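Local coordinates for protein ALKF (Bacillus cereus, PDB 3ZBO) that is of unknown function but binds branched DNA structures and is related to the HEAT-like repeat DNA glycosylases, consistent with a role in DNA repair, at residues Leu142-Asp147 / Lys235-Arg240. Sequence-based numbering, arbitrary orientation.
Sequences LGNRKD and KRKYVR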
# COMPACT_ATOMS: atom_id res chain seq x y z
N LEU A 142 3.04 3.56 10.08
CA LEU A 142 2.80 4.77 10.96
C LEU A 142 1.36 4.73 11.47
O LEU A 142 1.09 5.34 12.52
CB LEU A 142 3.04 5.98 10.12
CG LEU A 142 4.49 6.24 9.88
CD1 LEU A 142 4.70 7.27 8.74
CD2 LEU A 142 5.30 6.66 11.18
N GLY A 143 0.44 3.96 10.82
CA GLY A 143 -0.91 3.78 11.41
C GLY A 143 -1.13 2.56 12.29
O GLY A 143 -2.18 2.48 13.01
N ASN A 144 -0.22 1.60 12.27
CA ASN A 144 -0.41 0.41 13.10
C ASN A 144 0.75 0.19 14.07
O ASN A 144 0.88 -0.89 14.64
CB ASN A 144 -0.67 -0.82 12.25
CG ASN A 144 -1.28 -1.96 13.06
OD1 ASN A 144 -2.04 -1.73 14.00
ND2 ASN A 144 -0.95 -3.17 12.68
N ARG A 145 1.52 1.26 14.33
CA ARG A 145 2.64 1.09 15.27
C ARG A 145 2.68 2.32 16.13
O ARG A 145 2.37 3.45 15.75
CB ARG A 145 4.01 0.97 14.55
CG ARG A 145 4.20 -0.22 13.59
CD ARG A 145 4.27 -1.56 14.20
NE ARG A 145 4.19 -2.51 13.07
CZ ARG A 145 4.64 -3.73 13.07
NH1 ARG A 145 5.21 -4.23 14.19
NH2 ARG A 145 4.55 -4.43 11.97
N LYS A 146 3.14 2.11 17.37
CA LYS A 146 3.40 3.26 18.21
C LYS A 146 4.63 4.06 17.70
O LYS A 146 5.51 3.57 16.97
CB LYS A 146 3.63 2.83 19.69
CG LYS A 146 2.72 1.67 20.16
CD LYS A 146 2.95 1.26 21.66
CE LYS A 146 1.69 0.80 22.37
NZ LYS A 146 0.66 1.86 22.43
N ASP A 147 4.66 5.34 18.05
CA ASP A 147 5.68 6.18 17.57
C ASP A 147 7.10 5.71 17.89
O ASP A 147 8.05 5.97 17.15
CB ASP A 147 5.47 7.64 18.03
CG ASP A 147 4.31 8.32 17.33
OD1 ASP A 147 3.88 7.81 16.26
OD2 ASP A 147 3.94 9.39 17.83
N LYS A 235 -4.07 7.38 14.56
CA LYS A 235 -3.44 6.27 13.78
C LYS A 235 -4.50 5.24 13.38
O LYS A 235 -5.23 4.80 14.23
CB LYS A 235 -2.38 5.60 14.63
CG LYS A 235 -1.17 6.39 14.92
CD LYS A 235 -0.35 5.67 15.93
CE LYS A 235 0.89 6.42 16.16
NZ LYS A 235 2.01 6.16 15.11
N ARG A 236 -4.55 5.04 12.07
CA ARG A 236 -5.52 4.17 11.39
C ARG A 236 -4.82 2.87 10.91
O ARG A 236 -4.04 2.96 10.02
CB ARG A 236 -6.16 4.93 10.19
CG ARG A 236 -5.18 5.62 9.22
CD ARG A 236 -5.28 7.14 9.33
NE ARG A 236 -6.38 7.67 8.56
CZ ARG A 236 -6.43 8.93 8.16
NH1 ARG A 236 -5.42 9.75 8.48
NH2 ARG A 236 -7.46 9.37 7.44
N LYS A 237 -5.13 1.71 11.47
CA LYS A 237 -4.73 0.43 10.81
C LYS A 237 -5.39 0.34 9.46
O LYS A 237 -6.62 0.51 9.36
CB LYS A 237 -5.10 -0.79 11.61
CG LYS A 237 -4.45 -2.01 11.10
CD LYS A 237 -4.71 -3.21 12.04
CE LYS A 237 -4.45 -4.47 11.28
NZ LYS A 237 -3.81 -5.55 12.12
N TYR A 238 -4.60 0.08 8.41
CA TYR A 238 -5.21 -0.03 7.05
C TYR A 238 -6.35 -1.05 7.06
O TYR A 238 -6.17 -2.17 7.49
CB TYR A 238 -4.06 -0.40 6.05
CG TYR A 238 -4.49 -0.39 4.64
CD1 TYR A 238 -5.16 -1.53 4.11
CD2 TYR A 238 -4.24 0.68 3.82
CE1 TYR A 238 -5.60 -1.59 2.76
CE2 TYR A 238 -4.69 0.66 2.46
CZ TYR A 238 -5.36 -0.51 1.98
OH TYR A 238 -5.76 -0.54 0.67
N VAL A 239 -7.51 -0.66 6.48
CA VAL A 239 -8.65 -1.58 6.43
C VAL A 239 -8.67 -2.35 5.15
O VAL A 239 -8.76 -1.78 4.06
CB VAL A 239 -10.00 -0.78 6.61
CG1 VAL A 239 -11.13 -1.74 6.70
CG2 VAL A 239 -9.96 0.07 7.92
N ARG A 240 -8.59 -3.66 5.28
CA ARG A 240 -8.33 -4.48 4.06
C ARG A 240 -9.59 -4.96 3.39
O ARG A 240 -9.56 -5.32 2.20
CB ARG A 240 -7.46 -5.64 4.45
CG ARG A 240 -6.10 -5.17 5.03
CD ARG A 240 -5.15 -6.33 5.28
NE ARG A 240 -4.48 -6.77 3.99
CZ ARG A 240 -3.38 -7.48 3.99
NH1 ARG A 240 -2.84 -7.93 5.14
NH2 ARG A 240 -2.85 -7.76 2.84
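Lys235 reaches past the C-terminal turn of helix 128-144 and places its ammonium group among oxygens of that turn and of the loop after it. Lys235 NZ donates to Leu142 O at 2.9 Å and to Arg145 O at 2.8 Å, the latter almost in line with the carbonyl (C=O...N angle 171°). Lys235 NZ also forms a salt bridge with Asp147 OD1 at 2.7 Å, met on the syn side but 34° out of the carboxylate plane. The aliphatic part of Lys235 is extended until a bend at chi4 (-82°) turns NZ onto these acceptors. Ser187 O is a fourth acceptor, so with three N-H groups at least one hydrogen must be shared; one lysine in the tail after helix 219-228 thus joins the ends of two helices of a mainly helical solenoid related to the HEAT-like repeat glycosylases. Close by, Gly143 CA comes directly against the tail backbone in a CH...O contact with Arg236 O (3.5 Å), and Gly143 O lies 3.5 Å from Lys235 CB. Lys237 runs alongside Asn144, both side chains pointing the same way; in the Asn144 conformer described, Lys237 CD lies 3.6 Å from Asn144 OD1. Beyond, Lys237 NZ forms a long, weak ion pair with Glu111.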